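Local coordinates for cell division control protein Cdc48 (PDB 5E7P) that probably binds and hydrolyses ATP as a AAA-family nucleoside triphosphatase with two P-loop ATPase modules, each holding ADP in this structure, at residues G488-T493 with K532-R537; R495-A500 with R537-S542; Y525-C530 with P728-A733; A657-I662 with A691-L696. All coordinates share one frame; numbering follows the deposited sequence.

Contact 1: residues G488-T493 with K532-R537; sequences GDMVET and KTFVVR. With ADP (adenosine-5'-diphosphate), chain D.
The Phe534 ring meets Met490 at its edge, where CE of Met490 lies near the ring plane, 4.3 Å from Phe534 CD2. One face of the ring is taken by the ADP ribose, with C2' poised 3.8 Å above the plane over its centre. Adenine also leans on Phe534, but the two planes are tilted by roughly 40°, so they touch through CD2 and CE2 without lying flat on one another.

The thioether bends at chi3 (-108°), which brings CE to 3.7 Å from Val535 CB, the two side chains running at a slant to each other. That same methyl comes 3.3 Å from ADP N6. Behind it, Thr493 presents CG2 to Val535 CG1.

Polar recognition runs through the backbone. ADP N6 donates to Gly488 O at 2.6 Å, nearly straight at 167°, while Gly488 N donates to ADP N1 at 3.2 Å. At the other end of the nucleotide, Phe534 N reaches ADP O2A at 2.8 Å, and Thr533 N adds a weak bond to that oxygen. This is the end of the Walker A P-loop and the start of its helix, with Lys532 beside the beta-phosphate.

The chemistry implies a division of labour: Gly488 reads both the donor and the acceptor on the Watson-Crick edge of adenine, whereas Phe534 and Met490 give the nucleotide apolar neighbours, and Val535 backs Met490 from the P-loop helix.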
# COMPACT_ATOMS: atom_id res chain seq x y z
N GLY A 488 13.69 9.30 -11.91
CA GLY A 488 14.65 9.74 -12.90
C GLY A 488 15.79 10.48 -12.23
O GLY A 488 15.56 11.26 -11.30
N ASP A 489 17.01 10.24 -12.70
CA ASP A 489 18.20 10.91 -12.16
C ASP A 489 18.46 10.56 -10.68
O ASP A 489 18.47 9.39 -10.31
CB ASP A 489 18.11 12.43 -12.38
CG ASP A 489 19.34 13.18 -11.89
OD1 ASP A 489 20.45 12.88 -12.38
OD2 ASP A 489 19.18 14.01 -10.98
N MET A 490 18.66 11.60 -9.87
CA MET A 490 19.11 11.51 -8.48
C MET A 490 20.24 10.50 -8.23
O MET A 490 20.28 9.84 -7.19
CB MET A 490 17.92 11.30 -7.55
CG MET A 490 16.89 12.41 -7.69
SD MET A 490 15.86 12.65 -6.24
CE MET A 490 14.31 12.00 -6.84
N VAL A 491 21.17 10.41 -9.18
CA VAL A 491 22.32 9.52 -9.08
C VAL A 491 23.09 9.70 -7.77
O VAL A 491 23.29 8.75 -7.03
CB VAL A 491 23.29 9.73 -10.27
CG1 VAL A 491 24.51 8.81 -10.14
CG2 VAL A 491 22.58 9.50 -11.59
N GLU A 492 23.50 10.94 -7.49
CA GLU A 492 24.27 11.23 -6.29
C GLU A 492 23.45 11.04 -5.02
O GLU A 492 23.96 10.53 -4.02
CB GLU A 492 24.84 12.65 -6.36
CG GLU A 492 25.46 13.15 -5.05
CD GLU A 492 26.56 12.23 -4.52
OE1 GLU A 492 26.71 12.16 -3.28
OE2 GLU A 492 27.27 11.60 -5.33
N THR A 493 22.18 11.44 -5.05
CA THR A 493 21.32 11.27 -3.89
C THR A 493 21.05 9.79 -3.62
O THR A 493 21.14 9.34 -2.48
CB THR A 493 19.98 12.02 -4.06
OG1 THR A 493 20.23 13.42 -4.20
CG2 THR A 493 19.10 11.79 -2.84
N LYS A 532 13.26 15.01 -2.97
CA LYS A 532 13.77 14.68 -1.64
C LYS A 532 12.84 13.72 -0.89
O LYS A 532 13.29 12.88 -0.12
CB LYS A 532 14.04 15.94 -0.82
CG LYS A 532 12.99 17.01 -0.96
CD LYS A 532 13.10 18.04 0.15
CE LYS A 532 12.55 17.49 1.45
NZ LYS A 532 11.07 17.26 1.40
N THR A 533 11.54 13.85 -1.13
CA THR A 533 10.57 12.91 -0.55
C THR A 533 10.37 11.71 -1.48
O THR A 533 10.31 10.56 -1.02
CB THR A 533 9.22 13.59 -0.26
OG1 THR A 533 9.36 14.49 0.84
CG2 THR A 533 8.15 12.56 0.08
N PHE A 534 10.29 11.98 -2.77
CA PHE A 534 10.07 10.96 -3.79
C PHE A 534 11.10 9.84 -3.72
O PHE A 534 10.75 8.66 -3.79
CB PHE A 534 10.07 11.61 -5.17
CG PHE A 534 9.57 10.71 -6.27
CD1 PHE A 534 8.38 10.01 -6.12
CD2 PHE A 534 10.27 10.58 -7.45
CE1 PHE A 534 7.91 9.19 -7.12
CE2 PHE A 534 9.80 9.76 -8.46
CZ PHE A 534 8.62 9.07 -8.30
N VAL A 535 12.37 10.20 -3.59
CA VAL A 535 13.44 9.22 -3.58
C VAL A 535 13.44 8.36 -2.30
O VAL A 535 13.85 7.20 -2.33
CB VAL A 535 14.82 9.88 -3.80
CG1 VAL A 535 15.27 10.65 -2.56
CG2 VAL A 535 15.85 8.83 -4.20
N VAL A 536 12.97 8.92 -1.19
CA VAL A 536 12.88 8.18 0.06
C VAL A 536 11.83 7.08 -0.05
O VAL A 536 12.02 5.97 0.43
CB VAL A 536 12.54 9.10 1.25
CG1 VAL A 536 12.31 8.30 2.51
CG2 VAL A 536 13.65 10.10 1.47
N ARG A 537 10.71 7.41 -0.69
CA ARG A 537 9.64 6.44 -0.89
C ARG A 537 10.08 5.32 -1.83
O ARG A 537 9.67 4.18 -1.68
CB ARG A 537 8.39 7.13 -1.43
CG ARG A 537 7.64 7.94 -0.38
CD ARG A 537 6.59 8.82 -1.02
NE ARG A 537 5.77 9.53 -0.05
CZ ARG A 537 4.93 10.51 -0.36
NH1 ARG A 537 4.21 11.11 0.58
NH2 ARG A 537 4.81 10.89 -1.63
PB ADP D . 8.90 18.07 -2.16
O1B ADP D . 8.10 19.06 -2.97
O2B ADP D . 8.40 17.93 -0.74
O3B ADP D . 10.40 18.26 -2.27
PA ADP D . 9.40 15.95 -4.02
O1A ADP D . 10.56 16.84 -4.39
O2A ADP D . 9.65 14.52 -3.61
O3A ADP D . 8.55 16.65 -2.84
O5' ADP D . 8.40 15.90 -5.28
C5' ADP D . 7.27 15.03 -5.29
C4' ADP D . 6.84 14.79 -6.73
O4' ADP D . 7.80 15.34 -7.64
C3' ADP D . 6.74 13.31 -7.04
O3' ADP D . 5.37 12.89 -7.05
C2' ADP D . 7.35 13.14 -8.42
O2' ADP D . 6.33 12.88 -9.39
C1' ADP D . 8.05 14.45 -8.74
N9 ADP D . 9.50 14.19 -8.85
C8 ADP D . 10.44 14.71 -8.04
N7 ADP D . 11.68 14.27 -8.38
C5 ADP D . 11.54 13.45 -9.44
C6 ADP D . 12.45 12.66 -10.29
N6 ADP D . 13.78 12.66 -10.07
N1 ADP D . 11.90 11.93 -11.29
C2 ADP D . 10.57 11.93 -11.51
N3 ADP D . 9.68 12.63 -10.77
C4 ADP D . 10.10 13.40 -9.74

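Contact 2: residues R495-A500 with R537-S542; sequences RALTEA and RALASS
The last turn of the helix that follows the Walker A loop, 534-539, rests here on helix 491-506 mainly through one leucine pair. Leu539 sends CD2 to 4.1 Å from Leu497 CB, and its other methyl, CD1, lies 4.5 Å from Thr498 N, so the two methyls face neighbouring points of the helix, a side-chain root and a peptide nitrogen. With chi1 at -167°, Leu539 CG is thrown away from its own backbone nitrogen and out across the gap. Leu497 offers the root of its side chain to this pair. The hydroxyl of Thr498 is engaged within its own helix, at Lys494 O.

In the P-loop ATPase fold this joins a helix lying before the first core strand, 521-525, with helix 508-513 intervening, to the one following that strand. Val501 and Leu502, one turn further along helix 491-506, extend the apolar seat of Leu539.

Directly beyond Leu539 the P-loop helix ends in a type I turn from Leu539 to Ser542. Ser542 OG donates to Leu539 O at 2.7 Å, with the donor tilted 23° from the carbonyl plane. On the far flank of helix 491-506, Arg495 NH1 and Glu499 OE1 form a salt bridge at 3.1 Å, the carboxylate meeting the guanidinium edge in plane. Arg495 NH2 has Glu492 as a second acidic partner.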
# COMPACT_ATOMS: atom_id res chain seq x y z
N ARG A 495 22.93 7.36 -4.47
CA ARG A 495 24.22 6.82 -4.05
C ARG A 495 24.42 7.07 -2.55
O ARG A 495 24.72 6.14 -1.80
CB ARG A 495 25.34 7.47 -4.86
CG ARG A 495 26.65 6.70 -4.92
CD ARG A 495 27.55 7.04 -3.74
NE ARG A 495 27.71 8.48 -3.57
CZ ARG A 495 28.19 9.05 -2.47
NH1 ARG A 495 28.55 8.31 -1.43
NH2 ARG A 495 28.30 10.37 -2.41
N ALA A 496 24.24 8.31 -2.13
CA ALA A 496 24.42 8.69 -0.74
C ALA A 496 23.45 7.96 0.19
O ALA A 496 23.84 7.49 1.25
CB ALA A 496 24.28 10.20 -0.57
N LEU A 497 22.19 7.88 -0.22
CA LEU A 497 21.17 7.23 0.59
C LEU A 497 21.37 5.72 0.66
O LEU A 497 21.18 5.11 1.71
CB LEU A 497 19.77 7.56 0.07
CG LEU A 497 19.30 9.00 0.26
CD1 LEU A 497 17.83 9.15 -0.10
CD2 LEU A 497 19.56 9.47 1.69
N THR A 498 21.74 5.12 -0.47
CA THR A 498 22.04 3.69 -0.52
C THR A 498 23.14 3.36 0.47
O THR A 498 23.04 2.38 1.22
CB THR A 498 22.48 3.25 -1.93
OG1 THR A 498 21.38 3.37 -2.84
CG2 THR A 498 22.94 1.81 -1.92
N GLU A 499 24.18 4.18 0.50
CA GLU A 499 25.32 3.93 1.37
C GLU A 499 25.04 4.27 2.83
O GLU A 499 25.56 3.61 3.74
CB GLU A 499 26.56 4.68 0.86
CG GLU A 499 26.97 4.28 -0.55
CD GLU A 499 28.31 4.86 -0.98
OE1 GLU A 499 28.96 5.53 -0.15
OE2 GLU A 499 28.70 4.63 -2.14
N ALA A 500 24.22 5.29 3.06
CA ALA A 500 23.93 5.74 4.42
C ALA A 500 22.79 4.95 5.07
O ALA A 500 22.73 4.83 6.29
CB ALA A 500 23.62 7.23 4.43
N ARG A 537 10.71 7.41 -0.69
CA ARG A 537 9.64 6.44 -0.89
C ARG A 537 10.08 5.32 -1.83
O ARG A 537 9.67 4.18 -1.68
CB ARG A 537 8.39 7.13 -1.43
CG ARG A 537 7.64 7.94 -0.38
CD ARG A 537 6.59 8.82 -1.02
NE ARG A 537 5.77 9.53 -0.05
CZ ARG A 537 4.93 10.51 -0.36
NH1 ARG A 537 4.21 11.11 0.58
NH2 ARG A 537 4.81 10.89 -1.63
N ALA A 538 10.92 5.66 -2.81
CA ALA A 538 11.46 4.67 -3.73
C ALA A 538 12.45 3.78 -2.99
O ALA A 538 12.49 2.57 -3.21
CB ALA A 538 12.14 5.36 -4.89
N LEU A 539 13.23 4.39 -2.11
CA LEU A 539 14.21 3.70 -1.30
C LEU A 539 13.52 2.73 -0.34
O LEU A 539 14.01 1.63 -0.09
CB LEU A 539 15.01 4.72 -0.49
CG LEU A 539 16.29 4.25 0.19
CD1 LEU A 539 17.41 4.11 -0.84
CD2 LEU A 539 16.68 5.20 1.31
N ALA A 540 12.38 3.16 0.18
CA ALA A 540 11.65 2.41 1.19
C ALA A 540 10.84 1.25 0.62
O ALA A 540 10.03 0.66 1.32
CB ALA A 540 10.75 3.34 1.99
N SER A 541 11.05 0.94 -0.65
CA SER A 541 10.31 -0.15 -1.28
C SER A 541 11.22 -1.33 -1.56
O SER A 541 10.84 -2.27 -2.26
CB SER A 541 9.68 0.32 -2.59
OG SER A 541 8.84 1.43 -2.37
N SER A 542 12.43 -1.27 -1.02
CA SER A 542 13.45 -2.29 -1.26
C SER A 542 13.05 -3.67 -0.73
O SER A 542 13.33 -4.69 -1.35
CB SER A 542 14.78 -1.86 -0.64
OG SER A 542 15.19 -0.60 -1.12

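Contact 3: residues Y525-C530 with P728-A733; sequences YGPPGC and PSLDPA. With ADP (adenosine-5'-diphosphate), chain D.
Leu730 lies obliquely across the Pro527 ring and does nearly all its touching with one methyl, CD2. That methyl sits 3.9 Å from Pro527 CB and 4.2 Å from Cys530 SG, so that it faces both the first proline and the cysteine of the loop. It also passes 4.4 Å from Pro528 O. The leucine's CB does not face the loop directly; chi1 of -63° sets CG beside the backbone nitrogen, CD1 continues the extended chain, and CD2 branches off it toward the loop. Cys530 answers with SG likewise beside its own nitrogen, which turns the sulfur to the leucine side.

The loop concerned is the Walker A motif, which opens with Gly526-Pro527-Pro528-Gly529-Cys530 and leads from strand 521-525 into the phosphate site. It therefore faces two ways. On one flank are the apolar contacts with Leu730; on the other, Gly529 N donates to ADP O1B at 2.9 Å and 163°, and Cys530 N makes a weak bond to ADP O1A. Gly529 bends the chain with a positive phi (66°), a conformation that favours glycine.

Past Leu730 the chain enters helix 732-739, capped by Asp731. Asp731 OD1 accepts from Ala733 N at 2.9 Å, although Ala733 is poorly ordered and the fine geometry of this bond is less certain. Leu730 also touches Pro653, while Pro527 rests on Phe650 of strand 645-650, the neighbour of strand 521-525 in the central sheet.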
# COMPACT_ATOMS: atom_id res chain seq x y z
N TYR A 525 17.44 17.43 2.69
CA TYR A 525 16.84 18.73 2.43
C TYR A 525 17.14 19.27 1.04
O TYR A 525 18.25 19.13 0.52
CB TYR A 525 17.27 19.75 3.49
CG TYR A 525 18.77 19.97 3.54
CD1 TYR A 525 19.58 19.18 4.34
CD2 TYR A 525 19.36 20.98 2.79
CE1 TYR A 525 20.95 19.38 4.39
CE2 TYR A 525 20.73 21.18 2.83
CZ TYR A 525 21.51 20.38 3.63
OH TYR A 525 22.87 20.58 3.68
N GLY A 526 16.14 19.89 0.43
CA GLY A 526 16.30 20.52 -0.87
C GLY A 526 15.08 21.35 -1.22
O GLY A 526 14.08 21.32 -0.51
N PRO A 527 15.16 22.10 -2.33
CA PRO A 527 14.03 22.90 -2.81
C PRO A 527 12.88 21.99 -3.24
O PRO A 527 13.12 20.84 -3.60
CB PRO A 527 14.61 23.64 -4.02
CG PRO A 527 15.76 22.80 -4.47
CD PRO A 527 16.33 22.20 -3.22
N PRO A 528 11.64 22.51 -3.19
CA PRO A 528 10.45 21.72 -3.52
C PRO A 528 10.48 21.16 -4.94
O PRO A 528 11.10 21.75 -5.83
CB PRO A 528 9.31 22.73 -3.39
CG PRO A 528 9.84 23.78 -2.48
CD PRO A 528 11.29 23.88 -2.79
N GLY A 529 9.82 20.02 -5.14
CA GLY A 529 9.70 19.41 -6.45
C GLY A 529 11.01 18.90 -7.02
O GLY A 529 11.19 18.87 -8.24
N CYS A 530 11.92 18.49 -6.14
CA CYS A 530 13.22 17.98 -6.58
C CYS A 530 13.47 16.54 -6.15
O CYS A 530 14.55 15.99 -6.38
CB CYS A 530 14.35 18.89 -6.10
SG CYS A 530 14.31 20.52 -6.85
N PRO A 728 9.24 27.98 -14.91
CA PRO A 728 10.25 27.63 -13.90
C PRO A 728 9.80 28.06 -12.50
O PRO A 728 9.22 29.14 -12.35
CB PRO A 728 11.48 28.43 -14.34
CG PRO A 728 10.94 29.54 -15.19
CD PRO A 728 9.77 28.94 -15.90
N SER A 729 10.07 27.23 -11.49
CA SER A 729 9.59 27.50 -10.14
C SER A 729 10.71 27.76 -9.13
O SER A 729 10.46 28.24 -8.03
CB SER A 729 8.70 26.35 -9.66
OG SER A 729 9.42 25.13 -9.67
N LEU A 730 11.94 27.44 -9.51
CA LEU A 730 13.07 27.55 -8.59
C LEU A 730 13.56 28.98 -8.37
O LEU A 730 13.79 29.73 -9.32
CB LEU A 730 14.23 26.67 -9.07
CG LEU A 730 13.96 25.17 -9.13
CD1 LEU A 730 15.03 24.47 -9.95
CD2 LEU A 730 13.89 24.59 -7.72
N ASP A 731 13.72 29.35 -7.10
CA ASP A 731 14.30 30.63 -6.72
C ASP A 731 15.80 30.45 -6.49
O ASP A 731 16.21 29.75 -5.55
CB ASP A 731 13.63 31.16 -5.44
CG ASP A 731 14.03 32.59 -5.11
OD1 ASP A 731 15.13 33.03 -5.50
OD2 ASP A 731 13.23 33.28 -4.43
N PRO A 732 16.63 31.08 -7.33
CA PRO A 732 18.09 30.97 -7.27
C PRO A 732 18.67 31.44 -5.94
O PRO A 732 19.73 30.96 -5.53
CB PRO A 732 18.55 31.91 -8.39
CG PRO A 732 17.40 31.95 -9.34
CD PRO A 732 16.18 31.90 -8.48
N ALA A 733 17.98 32.36 -5.27
CA ALA A 733 18.43 32.84 -3.97
C ALA A 733 18.14 31.81 -2.88
O ALA A 733 18.99 31.54 -2.03
CB ALA A 733 17.76 34.17 -3.63
PB ADP D . 8.90 18.07 -2.16
O1B ADP D . 8.10 19.06 -2.97
O2B ADP D . 8.40 17.93 -0.74
O3B ADP D . 10.40 18.26 -2.27
PA ADP D . 9.40 15.95 -4.02
O1A ADP D . 10.56 16.84 -4.39
O2A ADP D . 9.65 14.52 -3.61
O3A ADP D . 8.55 16.65 -2.84
O5' ADP D . 8.40 15.90 -5.28
C5' ADP D . 7.27 15.03 -5.29
C4' ADP D . 6.84 14.79 -6.73
O4' ADP D . 7.80 15.34 -7.64
C3' ADP D . 6.74 13.31 -7.04
O3' ADP D . 5.37 12.89 -7.05
C2' ADP D . 7.35 13.14 -8.42
O2' ADP D . 6.33 12.88 -9.39
C1' ADP D . 8.05 14.45 -8.74
N9 ADP D . 9.50 14.19 -8.85
C8 ADP D . 10.44 14.71 -8.04
N7 ADP D . 11.68 14.27 -8.38
C5 ADP D . 11.54 13.45 -9.44
C6 ADP D . 12.45 12.66 -10.29
N6 ADP D . 13.78 12.66 -10.07
N1 ADP D . 11.90 11.93 -11.29
C2 ADP D . 10.57 11.93 -11.51
N3 ADP D . 9.68 12.63 -10.77
C4 ADP D . 10.10 13.40 -9.74

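Contact 4: residues A657-I662 with A691-L696; sequences AARRDI and ADCVAL. With ADP (adenosine-5'-diphosphate), chain D.
This is a helix-helix contact beside the nucleotide, where helix 656-666 crosses helix 690-707 of the AAA+ lid, the helical subdomain that follows the P-loop core in this family. Ile662 and Cys693 mark the closest backbone approach, and the short segments cross at -42° with their axes 10.0 Å apart. At that separation the side chains have to bridge the gap, and a few do so.

Cys693 is met from two sides. Ile662 CG2 lies 4.0 Å from Cys693 CB, while the aliphatic part of Arg659 runs past the sulfur, its CD 4.0 Å from Cys693 SG. Arg659 bends at chi3 (-61°) beyond this point, and its polar end goes elsewhere: NE donates to Ala682 O, and NH1 makes a weak bond to Pro654 O. The charged group is thus tied to the surrounding backbone while its methylenes serve the interface.

Ile662 has a second neighbour in Val694, with CG2 of Ile662 at 4.2 Å from CG2 of Val694 and the two side chains roughly perpendicular. No hydrogen bond joins the two segments, so the joint rests on apolar contact.

The interface also borders the nucleotide: Ala691 CB approaches the ribose at O4', Ile662 CG1 comes within 4.1 Å of ADP N6, and Val694, on the adenine face opposite Phe534, sets its CG2 3.6 Å from ADP N3.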
# COMPACT_ATOMS: atom_id res chain seq x y z
N ALA A 657 22.49 17.82 -16.82
CA ALA A 657 22.64 16.37 -16.84
C ALA A 657 21.43 15.69 -16.21
O ALA A 657 20.85 14.76 -16.77
CB ALA A 657 23.90 15.96 -16.10
N ALA A 658 21.06 16.18 -15.04
CA ALA A 658 19.94 15.63 -14.28
C ALA A 658 18.61 15.76 -15.04
O ALA A 658 17.79 14.85 -15.02
CB ALA A 658 19.86 16.30 -12.93
N ARG A 659 18.42 16.90 -15.69
CA ARG A 659 17.18 17.15 -16.43
C ARG A 659 17.03 16.24 -17.64
O ARG A 659 15.92 15.90 -18.04
CB ARG A 659 17.07 18.63 -16.84
CG ARG A 659 16.90 19.59 -15.67
CD ARG A 659 16.50 20.98 -16.12
NE ARG A 659 17.49 21.60 -16.99
CZ ARG A 659 18.50 22.35 -16.57
NH1 ARG A 659 18.67 22.59 -15.27
NH2 ARG A 659 19.35 22.87 -17.44
N ARG A 660 18.16 15.84 -18.23
CA ARG A 660 18.14 14.88 -19.33
C ARG A 660 17.58 13.55 -18.87
O ARG A 660 16.71 12.97 -19.52
CB ARG A 660 19.55 14.69 -19.90
CG ARG A 660 20.01 15.78 -20.84
CD ARG A 660 21.52 15.74 -21.01
NE ARG A 660 21.98 16.52 -22.16
CZ ARG A 660 22.16 17.83 -22.15
NH1 ARG A 660 21.92 18.53 -21.06
NH2 ARG A 660 22.58 18.45 -23.25
N ASP A 661 18.07 13.06 -17.73
CA ASP A 661 17.61 11.80 -17.15
C ASP A 661 16.13 11.84 -16.82
O ASP A 661 15.37 10.93 -17.18
CB ASP A 661 18.40 11.47 -15.89
CG ASP A 661 19.90 11.41 -16.13
OD1 ASP A 661 20.31 11.25 -17.30
OD2 ASP A 661 20.67 11.52 -15.15
N ILE A 662 15.71 12.90 -16.14
CA ILE A 662 14.32 13.08 -15.74
C ILE A 662 13.38 13.11 -16.95
O ILE A 662 12.35 12.43 -16.96
CB ILE A 662 14.15 14.36 -14.90
CG1 ILE A 662 14.96 14.25 -13.61
CG2 ILE A 662 12.68 14.58 -14.58
CD1 ILE A 662 15.06 15.55 -12.84
N ALA A 691 9.88 18.22 -10.73
CA ALA A 691 8.43 18.20 -10.91
C ALA A 691 8.02 19.07 -12.10
O ALA A 691 7.09 18.72 -12.83
CB ALA A 691 7.72 18.66 -9.63
N ASP A 692 8.72 20.18 -12.29
CA ASP A 692 8.44 21.06 -13.42
C ASP A 692 8.68 20.37 -14.76
O ASP A 692 7.91 20.55 -15.71
CB ASP A 692 9.28 22.34 -13.34
CG ASP A 692 8.78 23.30 -12.29
OD1 ASP A 692 7.56 23.33 -12.03
OD2 ASP A 692 9.61 24.04 -11.72
N CYS A 693 9.74 19.57 -14.83
CA CYS A 693 10.08 18.84 -16.04
C CYS A 693 9.02 17.78 -16.35
O CYS A 693 8.58 17.64 -17.49
CB CYS A 693 11.46 18.18 -15.92
SG CYS A 693 12.83 19.33 -15.68
N VAL A 694 8.63 17.04 -15.32
CA VAL A 694 7.58 16.03 -15.45
C VAL A 694 6.28 16.66 -15.93
O VAL A 694 5.55 16.07 -16.74
CB VAL A 694 7.35 15.31 -14.09
CG1 VAL A 694 6.14 14.38 -14.16
CG2 VAL A 694 8.60 14.53 -13.68
N ALA A 695 5.99 17.87 -15.45
CA ALA A 695 4.78 18.58 -15.83
C ALA A 695 4.86 19.13 -17.25
O ALA A 695 3.84 19.29 -17.92
CB ALA A 695 4.48 19.69 -14.83
N LEU A 696 6.07 19.44 -17.69
CA LEU A 696 6.28 19.95 -19.05
C LEU A 696 6.01 18.86 -20.09
O LEU A 696 5.51 19.13 -21.17
CB LEU A 696 7.69 20.51 -19.22
CG LEU A 696 7.99 21.16 -20.57
CD1 LEU A 696 7.05 22.32 -20.84
CD2 LEU A 696 9.44 21.61 -20.67
PB ADP D . 8.90 18.07 -2.16
O1B ADP D . 8.10 19.06 -2.97
O2B ADP D . 8.40 17.93 -0.74
O3B ADP D . 10.40 18.26 -2.27
PA ADP D . 9.40 15.95 -4.02
O1A ADP D . 10.56 16.84 -4.39
O2A ADP D . 9.65 14.52 -3.61
O3A ADP D . 8.55 16.65 -2.84
O5' ADP D . 8.40 15.90 -5.28
C5' ADP D . 7.27 15.03 -5.29
C4' ADP D . 6.84 14.79 -6.73
O4' ADP D . 7.80 15.34 -7.64
C3' ADP D . 6.74 13.31 -7.04
O3' ADP D . 5.37 12.89 -7.05
C2' ADP D . 7.35 13.14 -8.42
O2' ADP D . 6.33 12.88 -9.39
C1' ADP D . 8.05 14.45 -8.74
N9 ADP D . 9.50 14.19 -8.85
C8 ADP D . 10.44 14.71 -8.04
N7 ADP D . 11.68 14.27 -8.38
C5 ADP D . 11.54 13.45 -9.44
C6 ADP D . 12.45 12.66 -10.29
N6 ADP D . 13.78 12.66 -10.07
N1 ADP D . 11.90 11.93 -11.29
C2 ADP D . 10.57 11.93 -11.51
N3 ADP D . 9.68 12.63 -10.77
C4 ADP D . 10.10 13.40 -9.74

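How the contacts relate
Taken together, the contacts show how a AAA nucleotide site is built from parts distant in sequence. Contacts 1, 3 and 4 all touch the same ADP, and contact 1 has its centre 14 Å from that of contact 3 and 13 Å from that of contact 4. Contact 2 stands one layer back: it shares both helices with contact 1 and joins it where Val535 CG1 meets Leu497 CD1 at 3.9 Å, yet stays about 12 Å from contact 4 between nearest atoms. The P-loop and lid meet directly, Gly529 O lying 2.9 Å from Ala691 N, a probable hydrogen bond between contacts 3 and 4. Gly488 O and Ile662 CG1, 3.8 Å apart, bring contacts 1 and 4 together beside adenine.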